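Local coordinates for walker-Type ATPase (Pyrococcus abyssi, PDB 2QEN), which binds ADP and magnesium and is probably an ATP-binding P-loop ATPase, though its cellular role is not known, at residues R22-S27 and T34-I39; S46-F51 and I168-E173; I58-R63 and E75-E80. The protein carries 1 engineered substitution. One frame throughout, in Å; residues are numbered along the deposited sequence.

Interaction 1 (R22-S27 and T34-I39)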
loop_
_atom_site.group_PDB
_atom_site.type_symbol
_atom_site.label_atom_id
_atom_site.label_comp_id
_atom_site.label_asym_id
_atom_site.label_seq_id
_atom_site.Cartn_x
_atom_site.Cartn_y
_atom_site.Cartn_z
ATOM N N ARG A 22 4.643 -16.810 0.060
ATOM C CA ARG A 22 4.953 -17.811 -0.957
ATOM C C ARG A 22 4.606 -17.304 -2.357
ATOM O O ARG A 22 5.411 -17.426 -3.277
ATOM C CB ARG A 22 4.214 -19.134 -0.675
ATOM C CG ARG A 22 4.444 -20.213 -1.742
ATOM C CD ARG A 22 3.650 -21.501 -1.475
ATOM N NE ARG A 22 2.292 -21.204 -1.019
ATOM C CZ ARG A 22 1.238 -21.040 -1.820
ATOM N NH1 ARG A 22 1.371 -21.161 -3.141
ATOM N NH2 ARG A 22 0.045 -20.754 -1.290
ATOM N N LYS A 23 3.419 -16.718 -2.498
ATOM C CA LYS A 23 2.993 -16.140 -3.773
ATOM C C LYS A 23 3.894 -14.999 -4.262
ATOM O O LYS A 23 4.107 -14.855 -5.459
ATOM C CB LYS A 23 1.516 -15.732 -3.731
ATOM C CG LYS A 23 0.553 -16.953 -3.831
ATOM C CD LYS A 23 -0.884 -16.577 -3.476
ATOM C CE LYS A 23 -1.896 -17.513 -4.154
ATOM N NZ LYS A 23 -2.484 -18.555 -3.241
ATOM N N LEU A 24 4.425 -14.210 -3.327
ATOM C CA LEU A 24 5.387 -13.163 -3.631
ATOM C C LEU A 24 6.717 -13.770 -4.121
ATOM O O LEU A 24 7.249 -13.324 -5.134
ATOM C CB LEU A 24 5.595 -12.256 -2.413
ATOM C CG LEU A 24 6.270 -10.893 -2.580
ATOM C CD1 LEU A 24 5.655 -10.097 -3.717
ATOM C CD2 LEU A 24 6.166 -10.097 -1.290
ATOM N N GLU A 25 7.219 -14.795 -3.417
ATOM C CA GLU A 25 8.425 -15.534 -3.826
ATOM C C GLU A 25 8.265 -16.128 -5.213
ATOM O O GLU A 25 9.178 -16.022 -6.041
ATOM C CB GLU A 25 8.742 -16.682 -2.856
ATOM C CG GLU A 25 9.377 -16.242 -1.547
ATOM C CD GLU A 25 9.881 -17.398 -0.689
ATOM O OE1 GLU A 25 10.014 -18.540 -1.199
ATOM O OE2 GLU A 25 10.146 -17.155 0.511
ATOM N N GLU A 26 7.114 -16.761 -5.448
ATOM C CA GLU A 26 6.779 -17.361 -6.737
ATOM C C GLU A 26 6.760 -16.320 -7.861
ATOM O O GLU A 26 7.281 -16.561 -8.946
ATOM C CB GLU A 26 5.447 -18.122 -6.658
ATOM C CG GLU A 26 5.504 -19.406 -5.814
ATOM C CD GLU A 26 4.154 -20.153 -5.687
ATOM O OE1 GLU A 26 3.094 -19.554 -5.964
ATOM O OE2 GLU A 26 4.162 -21.349 -5.301
ATOM N N SER A 27 6.192 -15.150 -7.588
ATOM C CA SER A 27 6.118 -14.107 -8.597
ATOM C C SER A 27 7.497 -13.582 -9.002
ATOM O O SER A 27 7.774 -13.378 -10.191
ATOM C CB SER A 27 5.227 -12.957 -8.139
ATOM O OG SER A 27 5.069 -12.044 -9.206
ATOM N N THR A 34 6.945 -7.354 -10.322
ATOM C CA THR A 34 5.832 -7.895 -9.517
ATOM C C THR A 34 5.039 -6.730 -8.932
ATOM O O THR A 34 5.628 -5.755 -8.476
ATOM C CB THR A 34 6.384 -8.811 -8.386
ATOM O OG1 THR A 34 6.973 -9.971 -8.973
ATOM C CG2 THR A 34 5.304 -9.264 -7.400
ATOM N N LEU A 35 3.712 -6.822 -8.969
ATOM C CA LEU A 35 2.852 -5.841 -8.305
ATOM C C LEU A 35 2.262 -6.428 -7.020
ATOM O O LEU A 35 1.701 -7.527 -7.034
ATOM C CB LEU A 35 1.734 -5.323 -9.238
ATOM C CG LEU A 35 2.089 -5.027 -10.706
ATOM C CD1 LEU A 35 0.884 -4.533 -11.495
ATOM C CD2 LEU A 35 3.256 -4.034 -10.810
ATOM N N LEU A 36 2.413 -5.709 -5.910
ATOM C CA LEU A 36 1.814 -6.124 -4.661
ATOM C C LEU A 36 0.622 -5.218 -4.344
ATOM O O LEU A 36 0.792 -4.027 -4.081
ATOM C CB LEU A 36 2.846 -6.135 -3.538
ATOM C CG LEU A 36 2.374 -6.669 -2.184
ATOM C CD1 LEU A 36 2.307 -8.178 -2.238
ATOM C CD2 LEU A 36 3.321 -6.209 -1.078
ATOM N N LEU A 37 -0.578 -5.795 -4.383
ATOM C CA LEU A 37 -1.818 -5.015 -4.472
ATOM C C LEU A 37 -2.838 -5.330 -3.393
ATOM O O LEU A 37 -2.981 -6.485 -2.978
ATOM C CB LEU A 37 -2.463 -5.241 -5.851
ATOM C CG LEU A 37 -1.592 -4.997 -7.088
ATOM C CD1 LEU A 37 -2.322 -5.445 -8.382
ATOM C CD2 LEU A 37 -1.156 -3.525 -7.182
ATOM N N GLY A 38 -3.549 -4.293 -2.952
ATOM C CA GLY A 38 -4.613 -4.415 -1.960
ATOM C C GLY A 38 -5.011 -3.087 -1.337
ATOM O O GLY A 38 -4.355 -2.064 -1.539
ATOM N N ILE A 39 -6.096 -3.124 -0.578
ATOM C CA ILE A 39 -6.647 -1.983 0.170
ATOM C C ILE A 39 -5.617 -1.371 1.132
ATOM O O ILE A 39 -4.734 -2.069 1.642
ATOM C CB ILE A 39 -7.905 -2.466 0.977
ATOM C CG1 ILE A 39 -8.926 -3.144 0.055
ATOM C CG2 ILE A 39 -8.583 -1.358 1.765
ATOM C CD1 ILE A 39 -9.305 -2.371 -1.159
#
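Ser27 turns its hydroxyl toward the sheet by holding OG anti to the backbone N (chi1 -174°), while Thr34, with chi1 at -67°, keeps OG1 beside its own N and swings CG2 to the position anti to it. The two hydroxyls then meet in a hydrogen bond of 2.8 Å between Ser27 OG and Thr34 OG1. The threonine's methyl branch lies on the same serine, with Thr34 CG2 3.8 Å from Ser27 CB, and reaches one turn back along the helix to Leu24, where CG2 is 3.8 Å from Leu24 CD1. That leucine methyl is shared: Leu24 CD1 also stands 4.1 Å from Leu36 CD1, the two side chains meeting at about a right angle.

Segment 22-27 runs nearly antiparallel to strand residues 34-37, at 159°, their axes 9.3 Å apart at closest approach. Val198 on the adjoining strand 196-199 touches Leu24, Ser27 and Leu36, and Phe51 from helix 44-54 packs on Leu24. A valine in place of Thr34 would probably leave the buried Ser27 hydroxyl without this hydrogen-bonding mate.

This is a helix laid on a sheet strand that leads into the P-loop: one hydroxyl pair ties the helix's later turn to the start of the strand, and the methyls of Thr34, Leu24 and Leu36 carry the rest, a mostly apolar contact in which two buried hydroxyls are each given a hydrogen-bonding partner.

Interaction 2 (S46-F51 and I168-E173). With ADP (adenosine-5'-diphosphate), chain C.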
loop_
_atom_site.group_PDB
_atom_site.type_symbol
_atom_site.label_atom_id
_atom_site.label_comp_id
_atom_site.label_asym_id
_atom_site.label_seq_id
_atom_site.Cartn_x
_atom_site.Cartn_y
_atom_site.Cartn_z
ATOM N N SER A 46 4.000 -4.047 5.633
ATOM C CA SER A 46 4.443 -4.973 6.667
ATOM C C SER A 46 4.952 -6.278 6.083
ATOM O O SER A 46 6.021 -6.730 6.457
ATOM C CB SER A 46 3.305 -5.246 7.657
ATOM O OG SER A 46 2.830 -4.014 8.176
ATOM N N LEU A 47 4.175 -6.868 5.163
ATOM C CA LEU A 47 4.569 -8.081 4.453
ATOM C C LEU A 47 5.865 -7.849 3.673
ATOM O O LEU A 47 6.771 -8.670 3.724
ATOM C CB LEU A 47 3.446 -8.544 3.515
ATOM C CG LEU A 47 3.714 -9.794 2.666
ATOM C CD1 LEU A 47 3.768 -11.080 3.543
ATOM C CD2 LEU A 47 2.675 -9.932 1.554
ATOM N N LEU A 48 5.947 -6.714 2.980
ATOM C CA LEU A 48 7.133 -6.353 2.204
ATOM C C LEU A 48 8.395 -6.165 3.059
ATOM O O LEU A 48 9.456 -6.676 2.687
ATOM C CB LEU A 48 6.869 -5.119 1.325
ATOM C CG LEU A 48 7.972 -4.740 0.331
ATOM C CD1 LEU A 48 8.354 -5.920 -0.595
ATOM C CD2 LEU A 48 7.559 -3.513 -0.468
ATOM N N ARG A 49 8.289 -5.461 4.190
ATOM C CA ARG A 49 9.430 -5.313 5.104
ATOM C C ARG A 49 9.939 -6.641 5.674
ATOM O O ARG A 49 11.154 -6.856 5.755
ATOM C CB ARG A 49 9.108 -4.358 6.265
ATOM C CG ARG A 49 9.130 -2.868 5.895
ATOM C CD ARG A 49 9.086 -1.975 7.127
ATOM N NE ARG A 49 7.805 -2.104 7.819
ATOM C CZ ARG A 49 6.737 -1.353 7.591
ATOM N NH1 ARG A 49 6.764 -0.381 6.684
ATOM N NH2 ARG A 49 5.624 -1.585 8.270
ATOM N N ALA A 50 9.010 -7.513 6.071
ATOM C CA ALA A 50 9.330 -8.865 6.538
ATOM C C ALA A 50 10.027 -9.696 5.443
ATOM O O ALA A 50 10.999 -10.387 5.706
ATOM C CB ALA A 50 8.064 -9.566 7.008
ATOM N N PHE A 51 9.521 -9.594 4.218
ATOM C CA PHE A 51 10.084 -10.269 3.043
ATOM C C PHE A 51 11.518 -9.807 2.754
ATOM O O PHE A 51 12.395 -10.628 2.486
ATOM C CB PHE A 51 9.187 -9.967 1.833
ATOM C CG PHE A 51 9.453 -10.822 0.624
ATOM C CD1 PHE A 51 8.947 -12.110 0.544
ATOM C CD2 PHE A 51 10.167 -10.307 -0.465
ATOM C CE1 PHE A 51 9.150 -12.877 -0.577
ATOM C CE2 PHE A 51 10.383 -11.075 -1.597
ATOM C CZ PHE A 51 9.880 -12.369 -1.655
ATOM N N ILE A 168 9.624 -4.724 -7.238
ATOM C CA ILE A 168 8.288 -4.879 -6.679
ATOM C C ILE A 168 7.687 -3.483 -6.602
ATOM O O ILE A 168 8.321 -2.571 -6.071
ATOM C CB ILE A 168 8.326 -5.507 -5.259
ATOM C CG1 ILE A 168 8.932 -6.914 -5.311
ATOM C CG2 ILE A 168 6.896 -5.564 -4.632
ATOM C CD1 ILE A 168 9.257 -7.505 -3.941
ATOM N N LEU A 169 6.482 -3.322 -7.149
ATOM C CA LEU A 169 5.706 -2.091 -7.019
ATOM C C LEU A 169 4.451 -2.400 -6.219
ATOM O O LEU A 169 3.702 -3.325 -6.543
ATOM C CB LEU A 169 5.321 -1.524 -8.400
ATOM C CG LEU A 169 6.419 -1.356 -9.467
ATOM C CD1 LEU A 169 5.795 -0.796 -10.733
ATOM C CD2 LEU A 169 7.526 -0.438 -8.999
ATOM N N THR A 170 4.235 -1.646 -5.159
ATOM C CA THR A 170 3.045 -1.828 -4.357
ATOM C C THR A 170 2.126 -0.642 -4.617
ATOM O O THR A 170 2.579 0.435 -5.042
ATOM C CB THR A 170 3.331 -1.935 -2.826
ATOM O OG1 THR A 170 3.246 -0.635 -2.232
ATOM C CG2 THR A 170 4.706 -2.574 -2.535
ATOM N N GLY A 171 0.844 -0.853 -4.355
ATOM C CA GLY A 171 -0.159 0.196 -4.464
ATOM C C GLY A 171 -1.419 -0.148 -3.695
ATOM O O GLY A 171 -1.953 -1.260 -3.810
ATOM N N SER A 172 -1.869 0.803 -2.883
ATOM C CA SER A 172 -3.200 0.759 -2.283
ATOM C C SER A 172 -4.246 1.275 -3.274
ATOM O O SER A 172 -5.393 0.828 -3.254
ATOM C CB SER A 172 -3.241 1.587 -0.998
ATOM O OG SER A 172 -2.304 1.095 -0.041
ATOM N N GLU A 173 -3.845 2.221 -4.126
ATOM C CA GLU A 173 -4.705 2.750 -5.181
ATOM C C GLU A 173 -4.410 1.925 -6.426
ATOM O O GLU A 173 -3.705 2.368 -7.331
ATOM C CB GLU A 173 -4.446 4.247 -5.409
ATOM C CG GLU A 173 -4.550 5.115 -4.119
ATOM C CD GLU A 173 -4.185 6.582 -4.346
ATOM O OE1 GLU A 173 -2.993 6.872 -4.619
ATOM O OE2 GLU A 173 -5.084 7.454 -4.240
HETATM P PB ADP C . -0.602 -1.117 3.899
HETATM O O1B ADP C . -1.281 -2.267 3.194
HETATM O O2B ADP C . 0.854 -0.990 3.509
HETATM O O3B ADP C . -1.329 0.201 3.852
HETATM P PA ADP C . 0.542 -1.743 6.552
HETATM O O1A ADP C . 1.498 -2.844 6.175
HETATM O O2A ADP C . 1.063 -0.404 6.974
HETATM O O3A ADP C . -0.645 -1.561 5.445
HETATM O "O5'" ADP C . -0.354 -2.371 7.743
HETATM C "C5'" ADP C . -1.168 -1.579 8.613
HETATM C "C4'" ADP C . -0.828 -1.958 10.060
HETATM O "O4'" ADP C . -1.478 -3.190 10.424
HETATM C "C3'" ADP C . 0.652 -2.226 10.333
HETATM O "O3'" ADP C . 1.346 -1.068 10.780
HETATM C "C2'" ADP C . 0.625 -3.209 11.459
HETATM O "O2'" ADP C . 0.189 -2.472 12.598
HETATM C "C1'" ADP C . -0.586 -4.038 11.155
HETATM N N9 ADP C . -0.403 -5.283 10.375
HETATM C C8 ADP C . -0.586 -5.398 9.047
HETATM N N7 ADP C . -0.428 -6.680 8.638
HETATM C C5 ADP C . -0.135 -7.413 9.728
HETATM C C6 ADP C . 0.156 -8.833 10.013
HETATM N N6 ADP C . 0.163 -9.754 9.023
HETATM N N1 ADP C . 0.410 -9.181 11.300
HETATM C C2 ADP C . 0.419 -8.279 12.287
HETATM N N3 ADP C . 0.140 -6.974 12.110
HETATM C C4 ADP C . -0.131 -6.486 10.875
#
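Leu48 sits on the helix that follows the P-loop (Walker A), and it packs down on Ile168 and Thr170 of a central strand of the nucleotide-binding sheet. Its two methyls divide the work: Leu48 CD1 lies 3.8 Å from Ile168 CD1, the side chains sliding past each other in opposite directions, while Leu48 CD2 is 3.6 Å from Thr170 CG2. One turn on, Phe51 CE2 comes within 4.4 Å of the same Ile168 CD1, approaching obliquely.

At the helix's other end Ser46 grips the alpha-phosphate of ADP with two bonds on one oxygen: its N donates to O1A at 2.8 Å with an angle of 158°, and Ser46 OG reaches ADP O1A at 2.7 Å. Thr170, with chi1 of 92° well off the usual staggered value, gives its methyl to Leu48 and its OG1 to the magnesium-site residues Asp135 and Glu136, bonding Asp135 OD1 and the backbone N of Glu136.

Helix residues 46-51 run nearly antiparallel to strand residues 168-171, their axes 11.2 Å apart at closest approach. Strand 130-135 adds Ala133 against Leu48 and Ile131 against Phe51, and helix 18-30 adds Glu25 against Phe51 and Leu28 against Ile168.

Interaction 3 (I58-R63 and E75-E80)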
loop_
_atom_site.group_PDB
_atom_site.type_symbol
_atom_site.label_atom_id
_atom_site.label_comp_id
_atom_site.label_asym_id
_atom_site.label_seq_id
_atom_site.Cartn_x
_atom_site.Cartn_y
_atom_site.Cartn_z
ATOM N N ILE A 58 15.955 -3.142 -1.091
ATOM C CA ILE A 58 15.645 -1.840 -0.509
ATOM C C ILE A 58 14.185 -1.453 -0.746
ATOM O O ILE A 58 13.576 -1.827 -1.757
ATOM C CB ILE A 58 16.586 -0.714 -1.038
ATOM C CG1 ILE A 58 16.627 -0.711 -2.571
ATOM C CG2 ILE A 58 17.963 -0.850 -0.414
ATOM C CD1 ILE A 58 17.593 0.314 -3.166
ATOM N N LEU A 59 13.627 -0.717 0.207
ATOM C CA LEU A 59 12.246 -0.256 0.118
ATOM C C LEU A 59 12.244 1.267 0.030
ATOM O O LEU A 59 12.724 1.959 0.940
ATOM C CB LEU A 59 11.411 -0.767 1.317
ATOM C CG LEU A 59 9.908 -0.449 1.433
ATOM C CD1 LEU A 59 9.227 -0.718 0.130
ATOM C CD2 LEU A 59 9.220 -1.303 2.531
ATOM N N ILE A 60 11.714 1.776 -1.080
ATOM C CA ILE A 60 11.565 3.217 -1.285
ATOM C C ILE A 60 10.103 3.627 -1.096
ATOM O O ILE A 60 9.233 3.184 -1.837
ATOM C CB ILE A 60 12.060 3.638 -2.680
ATOM C CG1 ILE A 60 13.541 3.269 -2.842
ATOM C CG2 ILE A 60 11.876 5.160 -2.896
ATOM C CD1 ILE A 60 13.900 2.843 -4.214
ATOM N N ASP A 61 9.857 4.476 -0.098
ATOM C CA ASP A 61 8.530 5.011 0.199
ATOM C C ASP A 61 8.225 6.209 -0.720
ATOM O O ASP A 61 8.665 7.338 -0.471
ATOM C CB ASP A 61 8.429 5.416 1.680
ATOM C CG ASP A 61 6.979 5.647 2.136
ATOM O OD1 ASP A 61 6.131 6.068 1.313
ATOM O OD2 ASP A 61 6.682 5.404 3.326
ATOM N N CYS A 62 7.473 5.924 -1.785
ATOM C CA CYS A 62 7.120 6.899 -2.814
ATOM C C CYS A 62 6.147 7.968 -2.313
ATOM O O CYS A 62 6.192 9.112 -2.772
ATOM C CB CYS A 62 6.545 6.183 -4.041
ATOM S SG CYS A 62 7.705 4.991 -4.771
ATOM N N ARG A 63 5.272 7.599 -1.375
ATOM C CA ARG A 63 4.365 8.571 -0.774
ATOM C C ARG A 63 5.130 9.614 0.059
ATOM O O ARG A 63 4.897 10.822 -0.082
ATOM C CB ARG A 63 3.272 7.870 0.052
ATOM C CG ARG A 63 2.365 8.835 0.813
ATOM C CD ARG A 63 0.930 8.386 0.727
ATOM N NE ARG A 63 0.070 8.932 1.778
ATOM C CZ ARG A 63 -0.487 10.145 1.774
ATOM N NH1 ARG A 63 -0.256 11.007 0.785
ATOM N NH2 ARG A 63 -1.264 10.499 2.788
ATOM N N GLU A 75 17.162 14.000 -8.402
ATOM C CA GLU A 75 18.111 14.144 -7.302
ATOM C C GLU A 75 17.582 13.596 -5.971
ATOM O O GLU A 75 18.310 12.922 -5.244
ATOM C CB GLU A 75 18.540 15.601 -7.153
ATOM C CG GLU A 75 19.505 15.832 -6.012
ATOM C CD GLU A 75 20.124 17.211 -6.030
ATOM O OE1 GLU A 75 20.016 17.903 -7.068
ATOM O OE2 GLU A 75 20.727 17.599 -5.004
ATOM N N GLU A 76 16.321 13.885 -5.663
ATOM C CA GLU A 76 15.683 13.420 -4.430
ATOM C C GLU A 76 15.519 11.903 -4.389
ATOM O O GLU A 76 15.792 11.271 -3.365
ATOM C CB GLU A 76 14.322 14.102 -4.256
ATOM C CG GLU A 76 14.401 15.521 -3.695
ATOM C CD GLU A 76 13.167 16.358 -3.996
ATOM O OE1 GLU A 76 12.228 15.837 -4.632
ATOM O OE2 GLU A 76 13.139 17.548 -3.597
ATOM N N LEU A 77 15.052 11.332 -5.498
ATOM C CA LEU A 77 14.898 9.899 -5.630
ATOM C C LEU A 77 16.253 9.230 -5.447
ATOM O O LEU A 77 16.379 8.270 -4.693
ATOM C CB LEU A 77 14.336 9.546 -7.015
ATOM C CG LEU A 77 13.439 8.303 -7.208
ATOM C CD1 LEU A 77 13.622 7.716 -8.594
ATOM C CD2 LEU A 77 13.595 7.205 -6.160
ATOM N N ILE A 78 17.266 9.737 -6.140
ATOM C CA ILE A 78 18.611 9.150 -6.050
ATOM C C ILE A 78 19.181 9.249 -4.618
ATOM O O ILE A 78 19.724 8.265 -4.095
ATOM C CB ILE A 78 19.563 9.678 -7.155
ATOM C CG1 ILE A 78 19.004 9.256 -8.528
ATOM C CG2 ILE A 78 20.976 9.134 -6.954
ATOM C CD1 ILE A 78 19.811 9.671 -9.708
ATOM N N LYS A 79 19.003 10.407 -3.987
ATOM C CA LYS A 79 19.422 10.605 -2.594
ATOM C C LYS A 79 18.744 9.593 -1.645
ATOM O O LYS A 79 19.380 9.106 -0.701
ATOM C CB LYS A 79 19.163 12.057 -2.135
ATOM C CG LYS A 79 19.834 12.439 -0.808
ATOM C CD LYS A 79 19.515 13.887 -0.382
ATOM C CE LYS A 79 19.866 14.136 1.094
ATOM N NZ LYS A 79 19.587 15.543 1.560
ATOM N N GLU A 80 17.468 9.287 -1.908
ATOM C CA GLU A 80 16.703 8.268 -1.148
ATOM C C GLU A 80 17.188 6.821 -1.382
ATOM O O GLU A 80 17.270 6.036 -0.446
ATOM C CB GLU A 80 15.190 8.397 -1.404
ATOM C CG GLU A 80 14.299 7.493 -0.547
ATOM C CD GLU A 80 14.268 7.865 0.940
ATOM O OE1 GLU A 80 14.497 9.052 1.293
ATOM O OE2 GLU A 80 13.987 6.961 1.766
#
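Ile60 offers one methyl, CG2, to two residues a turn apart on helix 74-84, Leu77 and Glu80. With chi1 at -60° its CG1 branch stays beside the backbone N and CG2 takes the position anti to it; the longer branch, eased off a staggered setting at chi2, is not the part that touches these two residues.

Glu80 comes to that methyl with its aliphatic stem and not with its charge. Its CG stands anti to the backbone N and is 4.1 Å from Ile60 CG2. The chain then bends at chi2 (69°), which carries the carboxylate on past the isoleucine: Glu80 CD is 5.3 Å from Ile60 CG2. The two side chains slide by each other in opposite directions, methyl against methylene.

Leu77 reaches the same methyl from the preceding turn. Its first two torsions both lie off staggered values, and of its two methyls CD2 is the one turned to the strand, 4.2 Å from Ile60 CG2. The backbones are closest at Ile60 and Glu80, where the CA of Ile60 is 7.2 Å from the CA of Glu80.

Strand 57-61 borders the parallel sheet on one side. Leu59, pointing the opposite way from Ile60, packs on helix 44-54, so this border strand has a helix on each face, the layered alpha/beta build of P-loop NTPases; Phe134 of strand 130-135 touches Ile60. Asp61 N-caps helix 62-67 by accepting the backbone N of Glu64 on OD1.

Chemically the contact is small and purely apolar: between these two segments the touches gather on a single methyl, with Ile58 and Leu81 of helix 74-84 adding to the same strand-helix interface, and the bend in Glu80 lets a charged residue supply hydrocarbon while its carboxylate points elsewhere.

Overall arrangement
From the N terminus, interaction 1 closes first: strand 33-37 turns back along helix 18-30 after a short turn. The chain then crosses the P-loop into helix 44-54, where interaction 2 opens; it closes only at strand 165-171, more than a hundred residues later. Interaction 3 is nested inside that long loop, joining strand 57-61 to helix 74-84 across a short excursion. No loops cross. Interactions 1 and 2 meet in the sheet, where strands 33-37 and 165-171 are neighbours, and interactions 2 and 3 meet where Leu48 packs on Leu59. Together they tie helices on both faces to one parallel nucleotide-binding sheet.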